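Hypothetical membrane protein (PDB 6JSA) binds heme through this C-terminal domain of HtaA and probably passes it on within the heme uptake machinery of Corynebacterium glutamicum. Local coordinates at residues Q7-G13 with Q41-G47. Coordinates in Å, arbitrary orientation, origin at the centre of the assembly. Numbering follows the deposited sequence.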
ATOM      1  N   GLN A   7     -17.074  -6.871  -2.721  1.00  9.71           N
ATOM      2  CA  GLN A   7     -16.578  -5.504  -2.760  1.00  9.48           C
ATOM      3  C   GLN A   7     -15.565  -5.331  -1.645  1.00  9.55           C
ATOM      4  O   GLN A   7     -15.842  -5.691  -0.498  1.00 11.22           O
ATOM      5  CB  GLN A   7     -17.707  -4.503  -2.512  1.00  9.78           C
ATOM      6  CG  GLN A   7     -17.235  -3.061  -2.481  1.00  9.05           C
ATOM      7  CD  GLN A   7     -16.822  -2.578  -3.858  1.00  8.25           C
ATOM      8  OE1 GLN A   7     -17.661  -2.492  -4.752  1.00  9.61           O
ATOM      9  NE2 GLN A   7     -15.535  -2.296  -4.049  1.00  8.59           N
ATOM     10  N   ALA A   8     -14.408  -4.757  -1.971  1.00  8.15           N
ATOM     11  CA  ALA A   8     -13.414  -4.417  -0.967  1.00  8.27           C
ATOM     12  C   ALA A   8     -13.049  -2.945  -1.076  1.00  8.51           C
ATOM     13  O   ALA A   8     -13.164  -2.318  -2.136  1.00  8.14           O
ATOM     14  CB  ALA A   8     -12.131  -5.239  -1.119  1.00  9.16           C
ATOM     15  N   SER A   9     -12.603  -2.404   0.046  1.00  7.97           N
ATOM     16  CA  SER A   9     -12.040  -1.069   0.094  0.60  8.91           C
ATOM     17  C   SER A   9     -10.869  -1.090   1.061  1.00  8.12           C
ATOM     18  O   SER A   9     -10.835  -1.882   2.006  1.00  9.90           O
ATOM     19  CB  SER A   9     -13.065  -0.028   0.551  0.60 10.74           C
ATOM     20  OG  SER A   9     -13.444  -0.267   1.889  0.60 12.00           O
ATOM     21  N   ALA A  10      -9.886  -0.240   0.798  1.00  8.13           N
ATOM     22  CA  ALA A  10      -8.742  -0.121   1.681  1.00  8.29           C
ATOM     23  C   ALA A  10      -8.376   1.344   1.800  1.00  7.13           C
ATOM     24  O   ALA A  10      -8.634   2.147   0.894  1.00  7.99           O
ATOM     25  CB  ALA A  10      -7.535  -0.942   1.207  1.00  9.75           C
ATOM     26  N   GLN A  11      -7.751   1.674   2.927  1.00  7.54           N
ATOM     27  CA  GLN A  11      -7.312   3.024   3.236  1.00  7.96           C
ATOM     28  C   GLN A  11      -5.866   2.946   3.693  1.00  7.01           C
ATOM     29  O   GLN A  11      -5.545   2.197   4.627  1.00  7.84           O
ATOM     30  CB  GLN A  11      -8.189   3.644   4.327  1.00  9.75           C
ATOM     31  CG  GLN A  11      -9.684   3.645   3.986  1.00 11.61           C
ATOM     32  CD  GLN A  11     -10.359   2.298   4.246  1.00 13.75           C
ATOM     33  OE1 GLN A  11     -10.086   1.635   5.248  1.00 16.16           O
ATOM     34  NE2 GLN A  11     -11.233   1.884   3.331  1.00 14.54           N
ATOM     35  N   TRP A  12      -4.988   3.690   3.021  1.00  7.24           N
ATOM     36  CA  TRP A  12      -3.564   3.681   3.353  1.00  7.05           C
ATOM     37  C   TRP A  12      -2.963   4.995   2.891  1.00  7.04           C
ATOM     38  O   TRP A  12      -3.051   5.326   1.704  1.00  7.36           O
ATOM     39  CB  TRP A  12      -2.856   2.521   2.667  1.00  7.67           C
ATOM     40  CG  TRP A  12      -1.413   2.366   3.077  1.00  7.46           C
ATOM     41  CD1 TRP A  12      -0.906   2.403   4.352  1.00  8.22           C
ATOM     42  CD2 TRP A  12      -0.299   2.107   2.214  1.00  7.68           C
ATOM     43  NE1 TRP A  12       0.451   2.197   4.328  1.00  8.53           N
ATOM     44  CE2 TRP A  12       0.852   2.016   3.031  1.00  7.57           C
ATOM     45  CE3 TRP A  12      -0.155   1.960   0.829  1.00  8.92           C
ATOM     46  CZ2 TRP A  12       2.125   1.779   2.511  1.00  8.88           C
ATOM     47  CZ3 TRP A  12       1.118   1.728   0.310  1.00  9.91           C
ATOM     48  CH2 TRP A  12       2.237   1.637   1.154  1.00 10.39           C
ATOM     49  N   GLY A  13      -2.348   5.732   3.811  1.00  7.03           N
ATOM     50  CA  GLY A  13      -1.718   6.973   3.419  1.00  7.17           C
ATOM     51  C   GLY A  13      -0.292   6.872   2.920  1.00  7.12           C
ATOM     52  O   GLY A  13       0.305   7.910   2.616  1.00  7.23           O
ATOM     53  N   GLN A  41      -6.372  11.987   4.739  1.00  7.88           N
ATOM     54  CA  GLN A  41      -4.932  11.808   4.551  1.00  8.61           C
ATOM     55  C   GLN A  41      -4.582  10.349   4.255  1.00  8.34           C
ATOM     56  O   GLN A  41      -3.499   9.868   4.605  1.00  8.95           O
ATOM     57  CB  GLN A  41      -4.117  12.391   5.709  1.00 10.68           C
ATOM     58  CG  GLN A  41      -4.368  13.866   5.873  1.00 12.00           C
ATOM     59  CD  GLN A  41      -3.678  14.421   7.074  1.00 12.35           C
ATOM     60  OE1 GLN A  41      -4.226  14.420   8.177  1.00 13.94           O
ATOM     61  NE2 GLN A  41      -2.463  14.917   6.875  1.00 11.82           N
ATOM     62  N   GLN A  42      -5.506   9.642   3.606  1.00  7.74           N
ATOM     63  CA  GLN A  42      -5.305   8.250   3.225  1.00  8.11           C
ATOM     64  C   GLN A  42      -5.722   8.083   1.775  1.00  6.81           C
ATOM     65  O   GLN A  42      -6.796   8.545   1.374  1.00  7.87           O
ATOM     66  CB  GLN A  42      -6.127   7.289   4.092  1.00  8.89           C
ATOM     67  CG  GLN A  42      -5.743   7.308   5.550  1.00 10.05           C
ATOM     68  CD  GLN A  42      -6.611   6.373   6.353  1.00  9.99           C
ATOM     69  OE1 GLN A  42      -7.790   6.646   6.572  1.00 11.11           O
ATOM     70  NE2 GLN A  42      -6.045   5.249   6.771  1.00 10.40           N
ATOM     71  N   PHE A  43      -4.886   7.411   0.996  1.00  6.63           N
ATOM     72  CA  PHE A  43      -5.306   6.979  -0.326  1.00  6.83           C
ATOM     73  C   PHE A  43      -6.404   5.930  -0.202  1.00  7.09           C
ATOM     74  O   PHE A  43      -6.414   5.116   0.730  1.00  7.25           O
ATOM     75  CB  PHE A  43      -4.092   6.516  -1.127  1.00  7.49           C
ATOM     76  CG  PHE A  43      -3.059   7.601  -1.248  1.00  6.71           C
ATOM     77  CD1 PHE A  43      -3.242   8.641  -2.152  1.00  7.30           C
ATOM     78  CD2 PHE A  43      -1.960   7.642  -0.400  1.00  7.26           C
ATOM     79  CE1 PHE A  43      -2.328   9.676  -2.241  1.00  7.72           C
ATOM     80  CE2 PHE A  43      -1.037   8.678  -0.477  1.00  7.89           C
ATOM     81  CZ  PHE A  43      -1.217   9.699  -1.407  1.00  8.00           C
ATOM     82  N   GLN A  44      -7.371   5.996  -1.117  1.00  6.81           N
ATOM     83  CA  GLN A  44      -8.613   5.238  -1.035  1.00  7.23           C
ATOM     84  C   GLN A  44      -8.640   4.266  -2.202  1.00  7.13           C
ATOM     85  O   GLN A  44      -8.612   4.683  -3.370  1.00  6.99           O
ATOM     86  CB  GLN A  44      -9.820   6.180  -1.097  1.00  8.23           C
ATOM     87  CG  GLN A  44      -9.808   7.272  -0.027  1.00  8.82           C
ATOM     88  CD  GLN A  44     -10.173   6.752   1.348  1.00  9.35           C
ATOM     89  OE1 GLN A  44     -11.063   5.915   1.485  1.00 11.23           O
ATOM     90  NE2 GLN A  44      -9.503   7.253   2.374  1.00 10.13           N
ATOM     91  N   PHE A  45      -8.689   2.983  -1.884  1.00  7.20           N
ATOM     92  CA  PHE A  45      -8.613   1.921  -2.873  1.00  7.23           C
ATOM     93  C   PHE A  45      -9.941   1.186  -2.911  1.00  7.29           C
ATOM     94  O   PHE A  45     -10.572   0.966  -1.870  1.00  7.71           O
ATOM     95  CB  PHE A  45      -7.483   0.943  -2.530  1.00  7.43           C
ATOM     96  CG  PHE A  45      -6.133   1.602  -2.425  1.00  7.74           C
ATOM     97  CD1 PHE A  45      -5.716   2.186  -1.235  1.00  8.64           C
ATOM     98  CD2 PHE A  45      -5.296   1.657  -3.529  1.00  8.60           C
ATOM     99  CE1 PHE A  45      -4.482   2.809  -1.143  1.00  8.76           C
ATOM    100  CE2 PHE A  45      -4.052   2.274  -3.445  1.00  8.90           C
ATOM    101  CZ  PHE A  45      -3.650   2.851  -2.251  1.00  8.65           C
ATOM    102  N   SER A  46     -10.351   0.805  -4.113  1.00  7.48           N
ATOM    103  CA  SER A  46     -11.639   0.176  -4.323  1.00  8.04           C
ATOM    104  C   SER A  46     -11.427  -1.010  -5.249  1.00  7.12           C
ATOM    105  O   SER A  46     -10.889  -0.850  -6.346  1.00  7.53           O
ATOM    106  CB  SER A  46     -12.581   1.206  -4.945  1.00  9.42           C
ATOM    107  OG  SER A  46     -13.864   0.662  -5.129  1.00 10.74           O
ATOM    108  N   GLY A  47     -11.821  -2.206  -4.806  1.00  7.30           N
ATOM    109  CA  GLY A  47     -11.564  -3.402  -5.581  1.00  7.88           C
ATOM    110  C   GLY A  47     -12.702  -4.396  -5.483  1.00  8.50           C
ATOM    111  O   GLY A  47     -13.490  -4.390  -4.535  1.00  9.20           O
TER
HETATM  112  O   HOH W   1     -11.658   3.365   0.761  1.00 22.85           O
HETATM  113  O   HOH W   2      -3.134   5.047   6.536  1.00  8.58           O
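Two neighbouring antiparallel strands of the β-rich HtaA domain, 8-12 and 42-47, pair here, their axes 4.6 Å apart at closest approach. Hydrogen-bonded pairs Ala8-Gly47, Ala10-Phe45 and Trp12-Phe43 alternate with non-hydrogen-bonded Ser9-Ser46 and Gln11-Gln44. Ala8 N to Gly47 O is 2.7 Å and Phe45 N to Ala10 O 2.9 Å, whereas the last bond of the ladder, Phe43 N to Trp12 O (2.9 Å), is bent and weak. At the Ser9-Ser46 pair, Ser9 CA lies 3.2 Å from Phe45 O in a CA-H...O contact. Ala8, Ala10, Trp12, Phe43 and Phe45 share the buried face. Small Ala10 accommodates the larger Phe45 (CB to CB 4.2 Å), whose side chain also touches Phe63, Ile67 and Ile83; Trp12 satisfies its indole nitrogen at Asp157 O. On the opposite face, Ser9, Ser46, Gln11 and Gln44 suit a more solvent-accessible surface: a water bridges Gln11 NE2 (3.0 Å) and Gln44 OE1 (2.7 Å), while Gln11 OE1 is hydrogen-bonded to Ser160 OG on flanking strand 159-165. Beyond the strand, Gly13 O and Gln41 O both accept from Gln19, on the helix that carries the heme ligand Tyr21. The chemistry implies a two-faced sheet, apolar inward and hydrated outward, tied at one end to the heme-bearing helix.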